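Local atomic coordinates of aminoacyl-histidine dipeptidase (Vibrio alginolyticus, PDB entry 3MRU), a protein that probably hydrolyses dipeptides, including Xaa-His dipeptides such as carnosine, as a zinc-dependent metallopeptidase of the M20C family. Residues A[167-172]-A[446-451]; A[224-229]-A[296-301]; A[228-233]-A[261-266]. One frame throughout, in Å; residues are numbered along the deposited sequence.

Interaction 1. Residues A[167-172]-A[446-451]; sequences DILLNT and PNMDMV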
loop_
_atom_site.group_PDB
_atom_site.type_symbol
_atom_site.label_atom_id
_atom_site.label_comp_id
_atom_site.label_asym_id
_atom_site.label_seq_id
_atom_site.Cartn_x
_atom_site.Cartn_y
_atom_site.Cartn_z
ATOM N N ASP A 167 16.390 3.942 -19.384
ATOM C CA ASP A 167 16.440 3.273 -18.089
ATOM C C ASP A 167 15.812 4.052 -16.939
ATOM O O ASP A 167 15.881 3.635 -15.785
ATOM C CB ASP A 167 17.843 2.723 -17.825
ATOM C CG ASP A 167 18.430 2.018 -19.031
ATOM O OD1 ASP A 167 19.420 1.274 -18.865
ATOM O OD2 ASP A 167 17.902 2.208 -20.147
ATOM N N ILE A 168 15.188 5.185 -17.252
ATOM C CA ILE A 168 14.578 6.019 -16.220
ATOM C C ILE A 168 13.058 6.139 -16.349
ATOM O O ILE A 168 12.508 6.080 -17.448
ATOM C CB ILE A 168 15.190 7.433 -16.206
ATOM C CG1 ILE A 168 16.670 7.370 -15.825
ATOM C CG2 ILE A 168 14.425 8.336 -15.252
ATOM C CD1 ILE A 168 17.440 8.628 -16.155
ATOM N N LEU A 169 12.393 6.315 -15.209
ATOM C CA LEU A 169 10.948 6.485 -15.167
ATOM C C LEU A 169 10.606 7.558 -14.169
ATOM O O LEU A 169 11.219 7.640 -13.118
ATOM C CB LEU A 169 10.286 5.177 -14.752
ATOM C CG LEU A 169 8.790 4.828 -14.842
ATOM C CD1 LEU A 169 7.859 5.854 -14.193
ATOM C CD2 LEU A 169 8.382 4.522 -16.268
ATOM N N LEU A 170 9.630 8.393 -14.496
ATOM C CA LEU A 170 9.175 9.401 -13.552
ATOM C C LEU A 170 7.688 9.273 -13.268
ATOM O O LEU A 170 6.841 9.692 -14.068
ATOM C CB LEU A 170 9.543 10.798 -14.031
ATOM C CG LEU A 170 11.042 10.937 -14.339
ATOM C CD1 LEU A 170 11.322 12.065 -15.332
ATOM C CD2 LEU A 170 11.926 11.070 -13.076
ATOM N N ASN A 171 7.381 8.651 -12.137
ATOM C CA ASN A 171 6.021 8.538 -11.725
ATOM C C ASN A 171 5.611 9.755 -10.931
ATOM O O ASN A 171 6.324 10.208 -10.036
ATOM C CB ASN A 171 5.801 7.277 -10.926
ATOM C CG ASN A 171 4.423 7.233 -10.329
ATOM O OD1 ASN A 171 3.507 6.671 -10.918
ATOM N ND2 ASN A 171 4.253 7.864 -9.171
ATOM N N THR A 172 4.434 10.269 -11.259
ATOM C CA THR A 172 3.926 11.509 -10.703
ATOM C C THR A 172 2.781 11.205 -9.755
ATOM O O THR A 172 1.863 12.006 -9.613
ATOM C CB THR A 172 3.338 12.338 -11.809
ATOM O OG1 THR A 172 2.067 11.784 -12.149
ATOM C CG2 THR A 172 4.212 12.286 -13.042
ATOM N N PRO A 446 13.509 -4.480 -15.056
ATOM C CA PRO A 446 14.252 -4.304 -13.795
ATOM C C PRO A 446 15.430 -3.367 -13.999
ATOM O O PRO A 446 15.791 -2.627 -13.080
ATOM C CB PRO A 446 14.759 -5.719 -13.462
ATOM C CG PRO A 446 14.594 -6.516 -14.711
ATOM C CD PRO A 446 13.437 -5.902 -15.448
ATOM N N ASN A 447 15.977 -3.358 -15.209
ATOM C CA ASN A 447 17.057 -2.446 -15.551
ATOM C C ASN A 447 16.687 -1.002 -15.219
ATOM O O ASN A 447 17.531 -0.230 -14.761
ATOM C CB ASN A 447 17.417 -2.571 -17.032
ATOM C CG ASN A 447 17.861 -3.971 -17.408
ATOM O OD1 ASN A 447 18.142 -4.798 -16.541
ATOM N ND2 ASN A 447 17.928 -4.242 -18.706
ATOM N N MET A 448 15.426 -0.638 -15.447
ATOM C CA MET A 448 14.977 0.721 -15.142
ATOM C C MET A 448 14.901 1.031 -13.669
ATOM O O MET A 448 14.220 0.340 -12.915
ATOM C CB MET A 448 13.599 0.981 -15.728
ATOM C CG MET A 448 13.615 1.331 -17.182
ATOM S SD MET A 448 12.475 2.683 -17.420
ATOM C CE MET A 448 10.890 1.851 -17.233
ATOM N N ASP A 449 15.593 2.089 -13.266
ATOM C CA ASP A 449 15.394 2.673 -11.941
ATOM C C ASP A 449 14.376 3.778 -12.138
ATOM O O ASP A 449 13.998 4.075 -13.279
ATOM C CB ASP A 449 16.685 3.307 -11.430
ATOM C CG ASP A 449 17.177 4.429 -12.338
ATOM O OD1 ASP A 449 16.925 4.345 -13.578
ATOM O OD2 ASP A 449 17.815 5.392 -11.809
ATOM N N MET A 450 13.955 4.405 -11.042
ATOM C CA MET A 450 12.868 5.358 -11.111
ATOM C C MET A 450 12.618 6.140 -9.841
ATOM O O MET A 450 13.277 5.942 -8.819
ATOM C CB MET A 450 11.583 4.646 -11.542
ATOM C CG MET A 450 11.273 3.363 -10.814
ATOM S SD MET A 450 10.041 2.388 -11.698
ATOM C CE MET A 450 11.026 1.862 -13.117
ATOM N N VAL A 451 11.658 7.055 -9.944
ATOM C CA VAL A 451 11.313 7.968 -8.875
ATOM C C VAL A 451 9.830 8.229 -8.942
ATOM O O VAL A 451 9.220 8.121 -9.994
ATOM C CB VAL A 451 12.032 9.344 -8.983
ATOM C CG1 VAL A 451 12.077 10.014 -7.629
ATOM C CG2 VAL A 451 13.428 9.199 -9.477
#
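L170 and V451 face each other where strand 168-171 runs parallel to strand 449-452, the short axes of the two segments 22° apart in direction. The backbone bonds are better formed at this end. V451 N donates to L169 O over 3.3 Å, and N171 N donates to V451 O over 2.9 Å with an angle of 155° at the hydrogen. V451 thus uses both its N-H and its C=O on the residues before and after L170, the ladder of a parallel sheet. Nearer the start of both segments the bonds are weak: D449 N to D167 O, and L169 N to D449 O at 3.4 Å.

The sheet is the six-stranded mixed sheet of the M20 catalytic domain. Strand 449-452 is its outermost strand on this side within the chain, and strand 168-171 separates it from strand 75-80. The zinc ligands H80 and D173 sit at or just beyond the C-terminal ends of strands 75-80 and 168-171. The side chain of N171 comes within about 7 Å of a zinc ion, and its OD1 has a weak hydrogen bond from Q78 NE2.

The apolar contacts divide between the two faces. On one, L169 and M450 lie side by side, CB to CB 3.5 Å. M450 holds CG between its backbone N and carbonyl carbon (chi1 47°), and the chain then turns at chi3 to set CE 3.8 Å from L169 CB. M448 approaches L169 obliquely, its CE 3.8 Å from L169 CD2. On the other face L170 CD2 stands 4.3 Å from V451 CG2. Here I411 of helix 410-420 covers I168, D449 and V451, while M479 and L482 of helix 469-485 pack on L170.

Interaction 2. Residues A[224-229]-A[296-301]; sequences IHTGRG and GKIETD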
loop_
_atom_site.group_PDB
_atom_site.type_symbol
_atom_site.label_atom_id
_atom_site.label_comp_id
_atom_site.label_asym_id
_atom_site.label_seq_id
_atom_site.Cartn_x
_atom_site.Cartn_y
_atom_site.Cartn_z
ATOM N N ILE A 224 4.826 -1.344 10.605
ATOM C CA ILE A 224 5.335 -2.619 11.113
ATOM C C ILE A 224 6.587 -2.453 11.986
ATOM O O ILE A 224 6.747 -3.154 12.998
ATOM C CB ILE A 224 5.513 -3.694 9.981
ATOM C CG1 ILE A 224 5.620 -5.097 10.567
ATOM C CG2 ILE A 224 6.666 -3.384 9.069
ATOM C CD1 ILE A 224 4.316 -5.656 11.126
ATOM N N HIS A 225 7.439 -1.499 11.597
ATOM C CA HIS A 225 8.703 -1.186 12.280
ATOM C C HIS A 225 8.539 -0.809 13.752
ATOM O O HIS A 225 9.444 -1.055 14.540
ATOM C CB HIS A 225 9.370 0.009 11.606
ATOM C CG HIS A 225 8.463 1.201 11.486
ATOM N ND1 HIS A 225 8.166 2.023 12.558
ATOM C CD2 HIS A 225 7.756 1.685 10.431
ATOM C CE1 HIS A 225 7.330 2.971 12.164
ATOM N NE2 HIS A 225 7.068 2.792 10.877
ATOM N N THR A 226 7.398 -0.225 14.108
ATOM C CA THR A 226 7.141 0.177 15.487
ATOM C C THR A 226 7.070 -1.033 16.417
ATOM O O THR A 226 7.105 -2.177 15.965
ATOM C CB THR A 226 5.832 0.979 15.605
ATOM O OG1 THR A 226 5.552 1.626 14.357
ATOM C CG2 THR A 226 5.949 2.027 16.702
ATOM N N GLY A 227 6.970 -0.773 17.718
ATOM C CA GLY A 227 6.895 -1.841 18.700
ATOM C C GLY A 227 5.538 -2.510 18.836
ATOM O O GLY A 227 5.389 -3.417 19.662
ATOM N N ARG A 228 4.559 -2.086 18.025
ATOM C CA ARG A 228 3.143 -2.438 18.236
ATOM C C ARG A 228 2.903 -3.933 18.411
ATOM O O ARG A 228 3.481 -4.742 17.703
ATOM C CB ARG A 228 2.277 -1.911 17.103
ATOM C CG ARG A 228 2.521 -0.465 16.760
ATOM C CD ARG A 228 1.448 0.512 17.298
ATOM N NE ARG A 228 1.774 1.891 16.911
ATOM C CZ ARG A 228 1.554 2.415 15.700
ATOM N NH1 ARG A 228 0.974 1.701 14.736
ATOM N NH2 ARG A 228 1.907 3.668 15.449
ATOM N N GLY A 229 2.056 -4.292 19.364
ATOM C CA GLY A 229 1.831 -5.688 19.683
ATOM C C GLY A 229 0.862 -6.325 18.718
ATOM O O GLY A 229 0.096 -5.630 18.067
ATOM N N GLY A 296 4.651 -1.457 27.635
ATOM C CA GLY A 296 4.160 -0.240 28.286
ATOM C C GLY A 296 4.574 1.079 27.662
ATOM O O GLY A 296 3.809 2.039 27.695
ATOM N N LYS A 297 5.779 1.137 27.104
ATOM C CA LYS A 297 6.264 2.371 26.491
ATOM C C LYS A 297 5.410 2.736 25.256
ATOM O O LYS A 297 4.765 3.797 25.233
ATOM C CB LYS A 297 7.757 2.253 26.148
ATOM C CG LYS A 297 8.502 3.586 25.988
ATOM C CD LYS A 297 8.075 4.383 24.736
ATOM C CE LYS A 297 8.313 3.614 23.429
ATOM N NZ LYS A 297 8.187 4.464 22.209
ATOM N N ILE A 298 5.398 1.846 24.255
ATOM C CA ILE A 298 4.645 2.036 22.996
ATOM C C ILE A 298 3.132 1.717 23.142
ATOM O O ILE A 298 2.285 2.374 22.519
ATOM C CB ILE A 298 5.318 1.268 21.780
ATOM C CG1 ILE A 298 4.831 1.810 20.425
ATOM C CG2 ILE A 298 5.130 -0.254 21.876
ATOM C CD1 ILE A 298 5.331 3.206 20.081
ATOM N N GLU A 299 2.803 0.737 23.982
ATOM C CA GLU A 299 1.431 0.276 24.120
ATOM C C GLU A 299 0.826 0.758 25.427
ATOM O O GLU A 299 0.967 0.116 26.476
ATOM C CB GLU A 299 1.369 -1.247 24.022
ATOM C CG GLU A 299 1.772 -1.839 22.661
ATOM C CD GLU A 299 0.687 -1.722 21.580
ATOM O OE1 GLU A 299 0.913 -2.207 20.446
ATOM O OE2 GLU A 299 -0.393 -1.159 21.859
ATOM N N THR A 300 0.140 1.895 25.347
ATOM C CA THR A 300 -0.368 2.604 26.527
ATOM C C THR A 300 -1.617 1.962 27.121
ATOM O O THR A 300 -1.624 1.586 28.292
ATOM C CB THR A 300 -0.660 4.077 26.208
ATOM O OG1 THR A 300 -1.817 4.163 25.360
ATOM C CG2 THR A 300 0.557 4.729 25.519
ATOM N N ASP A 301 -2.667 1.832 26.318
ATOM C CA ASP A 301 -3.887 1.227 26.809
ATOM C C ASP A 301 -3.970 -0.262 26.502
ATOM O O ASP A 301 -4.503 -0.662 25.483
ATOM C CB ASP A 301 -5.104 1.948 26.258
ATOM C CG ASP A 301 -6.368 1.582 27.013
ATOM O OD1 ASP A 301 -7.010 0.559 26.647
ATOM O OD2 ASP A 301 -6.701 2.308 27.988
#
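A partly buried loop-to-loop contact sets T226 to G229, just ahead of helix 231-242, against I298 and E299, which follow helix 277-295. Both helices belong to the M20 dimerisation domain, an alpha+beta unit, and the contact ties the approach to one helix to the exit of the other. It lies away from the zinc site. Its polar part is one hydrogen bond: G229 N donates to E299 OE1 over 2.6 Å, nearly straight at 167°. The N-H reaches the oxygen on its anti side, 24° out of the carboxylate plane. OE2 of the same group accepts from K216 N, so this buried carboxylate grips the backbone of two loops at once, which should fix its rotation.

I298 supplies the apolar part. Its side chain crosses that of T226 at about a right angle, and CD1 lies 3.6 Å from T226 CG2. The other branch, CG2, rests on the backbone of G227, 3.8 Å from its C atom. R228 crosses E299 without a salt bridge: its NH1 bonds to G217 O, while R228 NE remains 5.5 Å from E299 OE1 and R228 CB passes that oxygen at 3.6 Å.

Interaction 3. Residues A[228-233]-A[261-266]; sequences RGNANK and AIPREA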
loop_
_atom_site.group_PDB
_atom_site.type_symbol
_atom_site.label_atom_id
_atom_site.label_comp_id
_atom_site.label_asym_id
_atom_site.label_seq_id
_atom_site.Cartn_x
_atom_site.Cartn_y
_atom_site.Cartn_z
ATOM N N ARG A 228 4.559 -2.086 18.025
ATOM C CA ARG A 228 3.143 -2.438 18.236
ATOM C C ARG A 228 2.903 -3.933 18.411
ATOM O O ARG A 228 3.481 -4.742 17.703
ATOM C CB ARG A 228 2.277 -1.911 17.103
ATOM C CG ARG A 228 2.521 -0.465 16.760
ATOM C CD ARG A 228 1.448 0.512 17.298
ATOM N NE ARG A 228 1.774 1.891 16.911
ATOM C CZ ARG A 228 1.554 2.415 15.700
ATOM N NH1 ARG A 228 0.974 1.701 14.736
ATOM N NH2 ARG A 228 1.907 3.668 15.449
ATOM N N GLY A 229 2.056 -4.292 19.364
ATOM C CA GLY A 229 1.831 -5.688 19.683
ATOM C C GLY A 229 0.862 -6.325 18.718
ATOM O O GLY A 229 0.096 -5.630 18.067
ATOM N N ASN A 230 0.895 -7.649 18.625
ATOM C CA ASN A 230 0.011 -8.378 17.729
ATOM C C ASN A 230 -0.855 -9.233 18.640
ATOM O O ASN A 230 -0.410 -10.243 19.203
ATOM C CB ASN A 230 0.851 -9.176 16.714
ATOM C CG ASN A 230 0.022 -10.051 15.788
ATOM O OD1 ASN A 230 0.099 -9.904 14.574
ATOM N ND2 ASN A 230 -0.734 -10.990 16.351
ATOM N N ALA A 231 -2.099 -8.798 18.790
ATOM C CA ALA A 231 -3.083 -9.453 19.662
ATOM C C ALA A 231 -3.118 -10.993 19.518
ATOM O O ALA A 231 -3.151 -11.714 20.526
ATOM C CB ALA A 231 -4.463 -8.849 19.405
ATOM N N ASN A 232 -3.096 -11.469 18.266
ATOM C CA ASN A 232 -3.145 -12.892 17.941
ATOM C C ASN A 232 -2.038 -13.613 18.612
ATOM O O ASN A 232 -2.244 -14.653 19.218
ATOM C CB ASN A 232 -2.991 -13.108 16.438
ATOM C CG ASN A 232 -4.285 -12.890 15.680
ATOM O OD1 ASN A 232 -5.357 -13.262 16.155
ATOM N ND2 ASN A 232 -4.189 -12.304 14.485
ATOM N N LYS A 233 -0.850 -13.038 18.497
ATOM C CA LYS A 233 0.358 -13.716 18.940
ATOM C C LYS A 233 0.495 -13.705 20.451
ATOM O O LYS A 233 0.936 -14.677 21.053
ATOM C CB LYS A 233 1.600 -13.157 18.230
ATOM C CG LYS A 233 1.618 -13.502 16.768
ATOM C CD LYS A 233 2.929 -14.120 16.354
ATOM C CE LYS A 233 3.203 -15.482 17.007
ATOM N NZ LYS A 233 4.583 -15.992 16.688
ATOM N N ALA A 261 -4.076 -5.070 8.535
ATOM C CA ALA A 261 -3.943 -4.315 9.785
ATOM C C ALA A 261 -3.476 -5.149 10.957
ATOM O O ALA A 261 -4.027 -6.220 11.243
ATOM C CB ALA A 261 -5.269 -3.665 10.149
ATOM N N ILE A 262 -2.486 -4.614 11.661
ATOM C CA ILE A 262 -1.940 -5.231 12.873
ATOM C C ILE A 262 -3.066 -5.469 13.884
ATOM O O ILE A 262 -3.712 -4.507 14.309
ATOM C CB ILE A 262 -0.876 -4.326 13.509
ATOM C CG1 ILE A 262 0.112 -3.831 12.457
ATOM C CG2 ILE A 262 -0.143 -5.082 14.553
ATOM C CD1 ILE A 262 0.950 -2.621 12.874
ATOM N N PRO A 263 -3.304 -6.738 14.279
ATOM C CA PRO A 263 -4.550 -7.032 14.981
ATOM C C PRO A 263 -4.500 -6.461 16.384
ATOM O O PRO A 263 -3.536 -6.689 17.106
ATOM C CB PRO A 263 -4.593 -8.559 15.005
ATOM C CG PRO A 263 -3.191 -8.973 14.953
ATOM C CD PRO A 263 -2.452 -7.933 14.156
ATOM N N ARG A 264 -5.519 -5.699 16.755
ATOM C CA ARG A 264 -5.510 -5.031 18.044
ATOM C C ARG A 264 -6.339 -5.752 19.091
ATOM O O ARG A 264 -6.086 -5.619 20.282
ATOM C CB ARG A 264 -5.988 -3.602 17.902
ATOM C CG ARG A 264 -7.457 -3.489 17.668
ATOM C CD ARG A 264 -7.854 -2.055 17.611
ATOM N NE ARG A 264 -7.047 -1.302 16.656
ATOM C CZ ARG A 264 -7.044 0.024 16.588
ATOM N NH1 ARG A 264 -6.285 0.645 15.691
ATOM N NH2 ARG A 264 -7.799 0.731 17.430
ATOM N N GLU A 265 -7.328 -6.509 18.660
ATOM C CA GLU A 265 -8.161 -7.214 19.601
ATOM C C GLU A 265 -8.155 -8.657 19.205
ATOM O O GLU A 265 -8.212 -8.960 18.030
ATOM C CB GLU A 265 -9.576 -6.647 19.565
ATOM C CG GLU A 265 -10.631 -7.471 20.311
ATOM C CD GLU A 265 -11.959 -6.729 20.443
ATOM O OE1 GLU A 265 -12.787 -7.106 21.319
ATOM O OE2 GLU A 265 -12.169 -5.757 19.670
ATOM N N ALA A 266 -8.067 -9.553 20.169
ATOM C CA ALA A 266 -8.126 -10.969 19.874
ATOM C C ALA A 266 -8.619 -11.652 21.104
ATOM O O ALA A 266 -8.489 -11.122 22.198
ATOM C CB ALA A 266 -6.769 -11.484 19.528
#
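At the N-terminus of helix 231-242, A231 packs against P263, in the turn after the short strand 261-262, and A266, the first residue of strand 266-273. N230 occupies the N-cap position. The single hydrogen bond between the segments runs from A231 N to P263 O, 3.1 Å with 160° at the hydrogen, and the donor is tilted 33° from the carbonyl plane. It gives a backbone N-H of the first helical turn an acceptor from the strand connection.

The methyl of A231 is directed toward this turn and A266. Its CB lies 3.3 Å from P263 O and 3.5 Å from A266 CB, and it also touches the backbone carbonyl carbons of R264 and E265.

Two asparagines meet the proline ring, N230 at CG and CD, N232 at CG and CB. N230 crosses it obliquely with CG 3.5 Å from P263 CG; this asparagine has CG anti to its backbone N (chi1 176°), which sets CG, the carbon carrying the amide, against the ring. N232 comes across at about a right angle, its ND2 3.5 Å from P263 CG. That nitrogen also donates to V352 O of strand 346-358, so the amide is anchored while it packs on the ring. Just before the helix, G229 O lies 3.6 Å from I262 CG2.

A266 opens strand 266-273 and is backbone-bonded to L212 of strand 205-213, and I262 pairs with G218. The contact therefore joins the start of the first helix to the start of an interior strand, 266-273 lying between 205-213 and 249-255, in the beta-alpha-beta-beta-alpha-beta order of the ferredoxin-like M20 dimerisation domain.

Interactions 2 and 3 share R228 and G229 and have centres about 10 Å apart. The chain running into helix 231-242 first meets the loop after helix 277-295, then the strand connection 261-266, so one short stretch links both helices and the sheet of the dimerisation domain. Interaction 1 is about 36 Å from each, centre to centre, on the opposite side of the chain's centre and in the catalytic sheet. Along the chain, 167-172 comes first and 446-451 last, with the segments of interactions 2 and 3 between them. The catalytic domain is thus completed by strands on either side of the inserted dimerisation domain, the two-domain layout of M20 peptidases.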